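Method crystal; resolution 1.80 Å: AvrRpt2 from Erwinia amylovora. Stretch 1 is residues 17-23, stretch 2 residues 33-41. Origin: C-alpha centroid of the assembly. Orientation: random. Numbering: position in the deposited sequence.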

# COMPACT_ATOMS: atom_id res chain seq x y z
N ARG A 17 -16.10 11.53 27.77
CA ARG A 17 -16.98 10.41 27.39
C ARG A 17 -16.78 9.97 25.93
O ARG A 17 -16.78 10.79 25.06
CB ARG A 17 -18.39 10.93 27.58
CG ARG A 17 -19.54 10.06 27.14
CD ARG A 17 -20.80 10.76 27.66
NE ARG A 17 -22.04 10.08 27.30
CZ ARG A 17 -23.25 10.39 27.77
NH1 ARG A 17 -23.44 11.37 28.66
NH2 ARG A 17 -24.30 9.66 27.37
N MET A 18 -16.62 8.68 25.69
CA MET A 18 -16.28 8.15 24.38
C MET A 18 -15.04 8.87 23.83
O MET A 18 -14.91 9.17 22.64
CB MET A 18 -17.47 8.31 23.44
CG MET A 18 -18.63 7.40 23.81
SD MET A 18 -18.13 5.77 23.26
CE MET A 18 -17.87 6.13 21.46
N GLY A 19 -14.15 9.18 24.74
CA GLY A 19 -12.95 9.95 24.43
C GLY A 19 -12.12 9.30 23.34
O GLY A 19 -11.51 10.05 22.57
N CYS A 20 -12.10 7.95 23.24
CA CYS A 20 -11.29 7.27 22.23
C CYS A 20 -11.84 7.54 20.83
O CYS A 20 -11.05 7.70 19.88
CB CYS A 20 -11.07 5.78 22.52
SG CYS A 20 -12.60 4.90 22.71
N TRP A 21 -13.16 7.67 20.70
CA TRP A 21 -13.73 8.05 19.38
C TRP A 21 -13.20 9.44 18.89
O TRP A 21 -12.81 9.61 17.69
CB TRP A 21 -15.26 8.01 19.43
CG TRP A 21 -15.95 8.79 18.27
CD1 TRP A 21 -16.33 10.10 18.27
CD2 TRP A 21 -16.27 8.27 16.99
NE1 TRP A 21 -16.89 10.42 17.04
CE2 TRP A 21 -16.88 9.31 16.25
CE3 TRP A 21 -16.16 7.02 16.43
CZ2 TRP A 21 -17.32 9.14 14.95
CZ3 TRP A 21 -16.60 6.84 15.12
CH2 TRP A 21 -17.18 7.89 14.41
N TYR A 22 -13.23 10.40 19.79
CA TYR A 22 -12.87 11.77 19.37
C TYR A 22 -11.39 11.82 19.09
O TYR A 22 -10.98 12.45 18.09
CB TYR A 22 -13.28 12.82 20.39
CG TYR A 22 -14.78 12.83 20.57
CD1 TYR A 22 -15.60 13.44 19.62
CD2 TYR A 22 -15.40 12.22 21.67
CE1 TYR A 22 -16.99 13.47 19.75
CE2 TYR A 22 -16.79 12.24 21.82
CZ TYR A 22 -17.56 12.89 20.86
OH TYR A 22 -18.90 12.91 20.96
N ALA A 23 -10.61 11.13 19.91
CA ALA A 23 -9.18 11.08 19.67
C ALA A 23 -8.83 10.42 18.33
O ALA A 23 -8.00 10.98 17.58
CB ALA A 23 -8.43 10.43 20.81
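Stretch 2 (33-41) SSGPRLGLP

Stretch 2 crosses the start of a helix in stretch 1 as an irregular, largely extended segment, and its apolar centre is built on Met18 and Trp21 of stretch 1 and Pro36 and Leu40 of stretch 2. The ring of Pro36 lies over one face of the Trp21 indole: Pro36 CD stands 3.9 Å from the centroid of the six-membered ring, 17° off the ring normal, a CH-pi contact in which the closest atoms are Pro36 CD and Trp21 CD2 at 3.8 Å. The Trp21 CA-to-CB bond points toward stretch 2, and its chi1 is t (163°). Met18, folded with all three chi angles m, brings its terminal methyl to the same proline, with Met18 CE 4.1 Å from Pro36 CD, and also to Leu40, with Met18 CE 3.8 Å from Leu40 CD2. Leu40 (chi1 m, chi2 t) has its CA-to-CB bond sideways, yet the end of its side chain comes nearer: the closest approach to Cys20 is Leu40 CD1 to Cys20 SG at 3.6 Å. Leu40 thus touches both Met18 and Cys20.

The register runs in reverse, the two backbones passing obliquely rather than strictly antiparallel. Met18 pairs with Gly39 (CA to CA 6.9 Å) and Trp21 with Gly35 (CA to CA 7.0 Å), so the register descends in stretch 2 as it rises in stretch 1. Stretch 1 enters its helix at Gly19, with Met18 as N-cap residue; the turn is marked by a weak bond from Trp21 N to Met18 O (3.0 Å) and a bond from Ala23 N to Gly19 O (3.0 Å). Stretch 2 stays in loop conformation through Gly39, itself an N-cap residue, and becomes helical at Leu40. Near this junction Met18 SD lies 4.0 Å from Gly39 CA, while Arg37 and Leu38 direct their CA-to-CB bonds away.

Toward the polar edge, the chain passes close to Trp21 at Gly35, whose CA is 3.5 Å from Trp21 NE1. A CB here would point toward stretch 1 and fall 2.9 Å from Trp21 CD1, a clash, so the absence of a side chain permits the close approach. Just beyond, Trp21 NE1 donates a hydrogen bond to Ser34 O (3.3 Å, N-H...O angle 135°), the only one between the stretches. Tyr22 (chi1 m) completes the margin: its OH reaches 3.7 Å from Ser34 CA, and Ser33 C lies at its ring edge, 4.1 Å from Tyr22 CE1. Both serines turn their CA-to-CB bonds away, so their backbone makes the contact.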

# COMPACT_ATOMS: atom_id res chain seq x y z
N SER A 33 -17.95 16.70 15.93
CA SER A 33 -18.53 17.17 17.16
C SER A 33 -19.45 16.17 17.89
O SER A 33 -19.94 16.51 18.97
CB SER A 33 -19.36 18.40 16.85
OG SER A 33 -20.58 17.98 16.26
N SER A 34 -19.76 15.01 17.29
CA SER A 34 -20.64 14.02 17.90
C SER A 34 -20.24 12.61 17.50
O SER A 34 -19.48 12.39 16.57
CB SER A 34 -22.10 14.30 17.53
OG SER A 34 -22.33 14.09 16.15
N GLY A 35 -20.76 11.63 18.22
CA GLY A 35 -20.28 10.27 18.05
C GLY A 35 -21.41 9.33 18.30
O GLY A 35 -22.54 9.75 18.56
N PRO A 36 -21.12 8.05 18.25
CA PRO A 36 -22.14 7.06 18.51
C PRO A 36 -22.82 7.33 19.85
O PRO A 36 -22.17 7.73 20.84
CB PRO A 36 -21.37 5.77 18.51
CG PRO A 36 -20.19 6.07 17.61
CD PRO A 36 -19.81 7.43 18.06
N ARG A 37 -24.12 7.14 19.84
CA ARG A 37 -24.98 7.58 20.91
C ARG A 37 -24.83 6.60 22.09
O ARG A 37 -24.90 6.98 23.26
CB ARG A 37 -26.41 7.64 20.39
CG ARG A 37 -27.37 8.46 21.24
CD ARG A 37 -28.84 8.12 20.98
NE ARG A 37 -29.63 8.14 22.23
CZ ARG A 37 -29.76 7.13 23.09
NH1 ARG A 37 -29.17 5.94 22.90
NH2 ARG A 37 -30.50 7.29 24.19
N LEU A 38 -24.62 5.33 21.76
CA LEU A 38 -24.36 4.34 22.78
C LEU A 38 -22.82 4.10 22.78
O LEU A 38 -22.05 4.62 21.93
CB LEU A 38 -25.21 3.05 22.58
CG LEU A 38 -26.76 3.06 22.67
CD1 LEU A 38 -27.31 1.68 22.29
CD2 LEU A 38 -27.35 3.47 24.04
N GLY A 39 -22.39 3.33 23.75
CA GLY A 39 -20.99 3.07 23.96
C GLY A 39 -20.35 2.14 22.96
O GLY A 39 -20.95 1.72 21.94
N LEU A 40 -19.12 1.83 23.29
CA LEU A 40 -18.30 0.97 22.50
C LEU A 40 -18.81 -0.48 22.35
O LEU A 40 -18.79 -1.02 21.21
CB LEU A 40 -16.90 0.96 23.08
CG LEU A 40 -16.14 2.26 22.91
CD1 LEU A 40 -14.68 2.03 23.30
CD2 LEU A 40 -16.18 2.76 21.48
N PRO A 41 -19.21 -1.13 23.47
CA PRO A 41 -19.77 -2.49 23.30
C PRO A 41 -20.94 -2.57 22.32
O PRO A 41 -21.01 -3.51 21.55
CB PRO A 41 -20.26 -2.87 24.70
CG PRO A 41 -19.70 -1.85 25.64
CD PRO A 41 -19.11 -0.73 24.90